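Local coordinates for hypothetical protein (Aeropyrum pernix, PDB 2P6H) that is of unknown function but belongs to the YjbQ (UPF0047) family and binds a sulfate ion in the crystal, as one of three subunits, at residues V39-T44 and R125-L130; T45-V50 and T91-S96. All blocks are in the same frame, centred on the assembly; numbering follows the deposited sequence.

The first segments of contacts 1 and 2 follow each other without a gap: 39-44 leaves strand 35-40, and 45-50 carries the chain straight into strand 46-51. Both segments of contact 2 fall between those of contact 1 in the chain, and the contact centres lie about 10 Å apart. A shared sulfate, probably from the crystallisation liquor, joins them: Thr44 and Arg125 of contact 1 and Thr45 of contact 2 all bond to it. Two further ties are probable hydrogen bonds of 2.9 Å, from Arg125 NH2 to Thr45 OG1 and from Val41 N to Asp95 O. The anion site lies close to a subunit interface, since Thr44 also bonds through its O to Asn51 ND2 of the second subunit.

Contact 1. Residues V39-T44 and R125-L130. With SO4 (sulfate ion), chain C.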
loop_
_atom_site.group_PDB
_atom_site.type_symbol
_atom_site.label_atom_id
_atom_site.label_comp_id
_atom_site.label_asym_id
_atom_site.label_seq_id
_atom_site.Cartn_x
_atom_site.Cartn_y
_atom_site.Cartn_z
ATOM N N VAL A 39 -5.197 5.203 9.270
ATOM C CA VAL A 39 -6.203 5.896 8.508
ATOM C C VAL A 39 -6.681 4.957 7.455
ATOM O O VAL A 39 -5.916 4.449 6.644
ATOM C CB VAL A 39 -5.589 7.114 7.819
ATOM C CG1 VAL A 39 -6.680 7.912 7.107
ATOM C CG2 VAL A 39 -4.909 8.000 8.846
ATOM N N TYR A 40 -7.973 4.664 7.425
ATOM C CA TYR A 40 -8.479 3.738 6.430
ATOM C C TYR A 40 -9.913 4.055 6.038
ATOM O O TYR A 40 -10.679 4.660 6.785
ATOM C CB TYR A 40 -8.350 2.287 6.947
ATOM C CG TYR A 40 -9.157 2.041 8.187
ATOM C CD1 TYR A 40 -8.811 2.644 9.397
ATOM C CD2 TYR A 40 -10.222 1.134 8.161
ATOM C CE1 TYR A 40 -9.527 2.364 10.558
ATOM C CE2 TYR A 40 -10.935 0.849 9.325
ATOM C CZ TYR A 40 -10.589 1.477 10.520
ATOM O OH TYR A 40 -11.294 1.190 11.678
ATOM N N VAL A 41 -10.243 3.688 4.794
ATOM C CA VAL A 41 -11.583 3.906 4.302
ATOM C C VAL A 41 -12.235 2.538 4.003
ATOM O O VAL A 41 -11.593 1.602 3.545
ATOM C CB VAL A 41 -11.514 4.873 3.072
ATOM C CG1 VAL A 41 -10.521 5.999 3.348
ATOM C CG2 VAL A 41 -11.080 4.112 1.834
ATOM N N PRO A 42 -13.504 2.396 4.376
ATOM C CA PRO A 42 -14.238 1.158 4.173
ATOM C C PRO A 42 -14.823 1.048 2.748
ATOM O O PRO A 42 -15.653 0.194 2.465
ATOM C CB PRO A 42 -15.372 1.223 5.174
ATOM C CG PRO A 42 -15.791 2.682 5.122
ATOM C CD PRO A 42 -14.353 3.357 5.080
ATOM N N HIS A 43 -14.362 1.914 1.851
ATOM C CA HIS A 43 -14.888 1.922 0.481
ATOM C C HIS A 43 -14.014 1.161 -0.515
ATOM O O HIS A 43 -12.790 1.216 -0.428
ATOM C CB HIS A 43 -15.055 3.370 -0.002
ATOM C CG HIS A 43 -15.841 4.237 0.936
ATOM N ND1 HIS A 43 -17.153 3.979 1.267
ATOM C CD2 HIS A 43 -15.494 5.357 1.615
ATOM C CE1 HIS A 43 -17.582 4.900 2.112
ATOM N NE2 HIS A 43 -16.594 5.748 2.341
ATOM N N THR A 44 -14.654 0.457 -1.448
ATOM C CA THR A 44 -13.942 -0.285 -2.485
ATOM C C THR A 44 -13.794 0.575 -3.753
ATOM O O THR A 44 -13.127 0.169 -4.697
ATOM C CB THR A 44 -14.692 -1.578 -2.901
ATOM O OG1 THR A 44 -15.955 -1.229 -3.486
ATOM C CG2 THR A 44 -14.918 -2.493 -1.703
ATOM N N ARG A 125 -18.716 10.179 1.773
ATOM C CA ARG A 125 -17.781 9.133 2.159
ATOM C C ARG A 125 -17.355 9.147 3.625
ATOM O O ARG A 125 -17.627 10.097 4.347
ATOM C CB ARG A 125 -16.557 9.226 1.267
ATOM C CG ARG A 125 -16.849 9.101 -0.209
ATOM C CD ARG A 125 -17.464 7.747 -0.583
ATOM N NE ARG A 125 -17.112 7.416 -1.959
ATOM C CZ ARG A 125 -17.182 6.192 -2.473
ATOM N NH1 ARG A 125 -17.613 5.176 -1.723
ATOM N NH2 ARG A 125 -16.753 5.960 -3.718
ATOM N N THR A 126 -16.700 8.075 4.057
ATOM C CA THR A 126 -16.242 7.920 5.444
ATOM C C THR A 126 -14.756 7.600 5.531
ATOM O O THR A 126 -14.195 6.897 4.700
ATOM C CB THR A 126 -17.013 6.782 6.099
ATOM O OG1 THR A 126 -18.403 7.112 6.118
ATOM C CG2 THR A 126 -16.530 6.588 7.540
ATOM N N VAL A 127 -14.109 8.195 6.550
ATOM C CA VAL A 127 -12.732 7.844 6.865
ATOM C C VAL A 127 -12.702 7.381 8.290
ATOM O O VAL A 127 -13.193 8.064 9.186
ATOM C CB VAL A 127 -11.852 9.095 6.768
ATOM C CG1 VAL A 127 -10.434 8.763 7.262
ATOM C CG2 VAL A 127 -11.775 9.594 5.346
ATOM N N ASN A 128 -12.189 6.165 8.475
ATOM C CA ASN A 128 -12.135 5.627 9.808
ATOM C C ASN A 128 -10.724 5.815 10.377
ATOM O O ASN A 128 -9.744 5.853 9.644
ATOM C CB ASN A 128 -12.470 4.119 9.726
ATOM C CG ASN A 128 -13.944 3.911 9.425
ATOM O OD1 ASN A 128 -14.349 2.928 8.816
ATOM N ND2 ASN A 128 -14.773 4.865 9.900
ATOM N N LEU A 129 -10.642 5.953 11.696
ATOM C CA LEU A 129 -9.363 6.218 12.345
ATOM C C LEU A 129 -9.185 5.337 13.569
ATOM O O LEU A 129 -10.134 5.068 14.306
ATOM C CB LEU A 129 -9.277 7.691 12.782
ATOM C CG LEU A 129 -9.594 8.752 11.718
ATOM C CD1 LEU A 129 -9.813 10.111 12.348
ATOM C CD2 LEU A 129 -8.463 8.803 10.702
ATOM N N LEU A 130 -7.956 4.883 13.772
ATOM C CA LEU A 130 -7.616 4.021 14.904
ATOM C C LEU A 130 -6.285 4.457 15.481
ATOM O O LEU A 130 -5.293 4.604 14.779
ATOM C CB LEU A 130 -7.533 2.550 14.440
ATOM C CG LEU A 130 -7.158 1.550 15.567
ATOM C CD1 LEU A 130 -7.646 0.131 15.275
ATOM C CD2 LEU A 130 -5.649 1.448 15.789
HETATM S S SO4 C . -18.108 1.256 -1.857
HETATM O O1 SO4 C . -18.901 1.039 -3.155
HETATM O O2 SO4 C . -18.947 1.663 -0.730
HETATM O O3 SO4 C . -17.114 2.312 -2.025
HETATM O O4 SO4 C . -17.414 0.032 -1.476
HETATM O O HOH W 1 -12.149 2.809 13.640
#
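Strand 35-40 ends beside strand 124-133 as an antiparallel pair within the five-stranded sheet, and 41-44 then runs on as a loop. Tyr40 and Asn128 form the hydrogen-bonded pair: Tyr40 N gives a nearly straight bond to Asn128 O (3.1 Å, 173°), and Asn128 N returns a short one almost along the C=O axis of Tyr40 (2.7 Å to O). Val39 and Leu129 make the adjoining non-hydrogen-bonded pair, their side chains alongside each other on one sheet face, where Val39 CG1 also meets Val127 CG1. On the other face Tyr40 takes the crowded first torsion (chi1 62°), which lays its ring against Asn128; Asn128 CB sits 3.5 Å from the ring centroid in a CH-pi contact. Tyr40 OH is hydrogen-bonded to Ser107 of the second subunit, and a water links it to Leu129 O.

Past the bridges the His43 side chain supplies the next link to 125-130. With CG beside its backbone N (chi1 -52°), the imidazole reaches across, and NE2 accepts Thr126 N exactly in the ring plane at 2.9 Å. The ring lies between Pro42 on one face and Arg125 on the other, with Arg125 CD 3.8 Å from its centroid. An alanine here would remove the NE2 acceptor and the ring, and would probably leave Thr126 N without this partner and Arg125 less firmly positioned. Bent at chi2, Arg125 sends NH1 to sulfate O3 (2.9 Å) while NE forms a salt bridge with Glu118. Thr44 N and OG1 both donate to sulfate O4. With NE2 accepting Thr126 N, His43 is probably neutral; the guanidinium over the ring would probably oppose a positive charge there, although the sulfate would partly offset this.

Contact 2. Residues T45-V50 and T91-S96; sequences TAAVAV and TIIGDS. With SO4 (sulfate ion), chain C.
The exit of helix 84-93 crosses strand 46-51, an edge strand, within this chain, of the three-stranded sheet, before the chain enters strand 96-102 of the larger sheet. Gly94 is where the helix breaks: at its positive phi (105°, with psi 153°) a CB would collide with the carbonyl O of Ile93. The turn presents Gly94 O to the strand, where it accepts Val48 N in the carbonyl plane (3.1 Å, 163°). Ala47 CB lies 3.2 Å from the same Gly94 O. Ile93, with CG2 anti to its backbone N, lays this methyl over the strand, 3.6 Å from Ala47 CB and 4.1 Å from Ala49 CB. Val48 CG1, in the crowded position between N and the carbonyl carbon, packs on the peptide leading out of Asp95, 3.5 Å from Asp95 C. Asp95 turns its carboxylate to Arg97 of the second subunit in a salt bridge. Just before the strand, Thr45 OG1 and N both donate to sulfate O3, the OG1 bond being 3.0 Å long. One backbone hydrogen bond and the Ile93 methyl on two alanines thus hold the helix end close against the strand, while the polar partners of Thr45 and Asp95 lie outside the two segments.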
loop_
_atom_site.group_PDB
_atom_site.type_symbol
_atom_site.label_atom_id
_atom_site.label_comp_id
_atom_site.label_asym_id
_atom_site.label_seq_id
_atom_site.Cartn_x
_atom_site.Cartn_y
_atom_site.Cartn_z
ATOM N N THR A 45 -14.430 1.749 -3.775
ATOM C CA THR A 45 -14.267 2.616 -4.964
ATOM C C THR A 45 -13.769 4.002 -4.597
ATOM O O THR A 45 -13.964 4.972 -5.318
ATOM C CB THR A 45 -15.598 2.796 -5.700
ATOM O OG1 THR A 45 -16.569 3.321 -4.794
ATOM C CG2 THR A 45 -16.094 1.447 -6.227
ATOM N N ALA A 46 -13.054 4.046 -3.483
ATOM C CA ALA A 46 -12.359 5.243 -3.041
ATOM C C ALA A 46 -11.097 4.751 -2.396
ATOM O O ALA A 46 -10.960 3.583 -2.055
ATOM C CB ALA A 46 -13.210 6.112 -2.039
ATOM N N ALA A 47 -10.113 5.627 -2.238
ATOM C CA ALA A 47 -8.848 5.210 -1.642
ATOM C C ALA A 47 -8.241 6.343 -0.824
ATOM O O ALA A 47 -8.792 7.434 -0.737
ATOM C CB ALA A 47 -7.877 4.795 -2.758
ATOM N N VAL A 48 -7.117 6.042 -0.156
ATOM C CA VAL A 48 -6.377 7.086 0.544
ATOM C C VAL A 48 -4.915 6.961 0.213
ATOM O O VAL A 48 -4.363 5.875 0.122
ATOM C CB VAL A 48 -6.524 6.952 2.064
ATOM C CG1 VAL A 48 -6.298 5.504 2.489
ATOM C CG2 VAL A 48 -5.479 7.824 2.751
ATOM N N ALA A 49 -4.315 8.130 -0.011
ATOM C CA ALA A 49 -2.918 8.180 -0.338
ATOM C C ALA A 49 -2.245 9.265 0.466
ATOM O O ALA A 49 -2.886 10.124 1.058
ATOM C CB ALA A 49 -2.825 8.527 -1.807
ATOM N N VAL A 50 -0.926 9.253 0.464
ATOM C CA VAL A 50 -0.173 10.308 1.122
ATOM C C VAL A 50 0.740 10.960 0.139
ATOM O O VAL A 50 1.591 10.328 -0.473
ATOM C CB VAL A 50 0.714 9.712 2.194
ATOM C CG1 VAL A 50 1.619 10.794 2.779
ATOM C CG2 VAL A 50 -0.139 9.119 3.301
ATOM N N THR A 91 -7.451 -0.679 -5.939
ATOM C CA THR A 91 -6.488 -1.768 -5.718
ATOM C C THR A 91 -5.017 -1.336 -5.810
ATOM O O THR A 91 -4.154 -1.926 -5.187
ATOM C CB THR A 91 -6.729 -2.970 -6.665
ATOM O OG1 THR A 91 -6.177 -2.699 -7.957
ATOM C CG2 THR A 91 -8.206 -3.327 -6.796
ATOM N N ILE A 92 -4.671 -0.344 -6.665
ATOM C CA ILE A 92 -3.203 -0.061 -6.667
ATOM C C ILE A 92 -2.873 1.218 -5.927
ATOM O O ILE A 92 -1.731 1.657 -5.893
ATOM C CB ILE A 92 -2.712 0.170 -8.075
ATOM C CG1 ILE A 92 -3.629 1.212 -8.747
ATOM C CG2 ILE A 92 -2.778 -1.152 -8.867
ATOM C CD1 ILE A 92 -3.176 1.764 -10.101
ATOM N N ILE A 93 -3.895 1.878 -5.323
ATOM C CA ILE A 93 -3.564 3.006 -4.463
ATOM C C ILE A 93 -3.617 2.567 -3.013
ATOM O O ILE A 93 -2.762 2.900 -2.203
ATOM C CB ILE A 93 -4.568 4.156 -4.694
ATOM C CG1 ILE A 93 -4.340 4.812 -6.058
ATOM C CG2 ILE A 93 -4.395 5.240 -3.616
ATOM C CD1 ILE A 93 -5.486 5.753 -6.446
ATOM N N GLY A 94 -4.610 1.757 -2.656
ATOM C CA GLY A 94 -4.698 1.269 -1.287
ATOM C C GLY A 94 -5.786 1.961 -0.477
ATOM O O GLY A 94 -6.131 3.109 -0.740
ATOM N N ASP A 95 -6.323 1.268 0.521
ATOM C CA ASP A 95 -7.397 1.827 1.334
ATOM C C ASP A 95 -7.026 2.096 2.786
ATOM O O ASP A 95 -7.893 2.427 3.596
ATOM C CB ASP A 95 -8.617 0.905 1.286
ATOM C CG ASP A 95 -8.237 -0.546 1.397
ATOM O OD1 ASP A 95 -7.197 -0.835 2.023
ATOM O OD2 ASP A 95 -8.976 -1.396 0.863
ATOM N N SER A 96 -5.753 1.938 3.130
ATOM C CA SER A 96 -5.355 2.235 4.502
ATOM C C SER A 96 -3.876 2.609 4.560
ATOM O O SER A 96 -3.062 2.156 3.766
ATOM C CB SER A 96 -5.631 1.008 5.393
ATOM O OG SER A 96 -4.513 0.121 5.337
HETATM S S SO4 C . -18.108 1.256 -1.857
HETATM O O1 SO4 C . -18.901 1.039 -3.155
HETATM O O2 SO4 C . -18.947 1.663 -0.730
HETATM O O3 SO4 C . -17.114 2.312 -2.025
HETATM O O4 SO4 C . -17.414 0.032 -1.476
#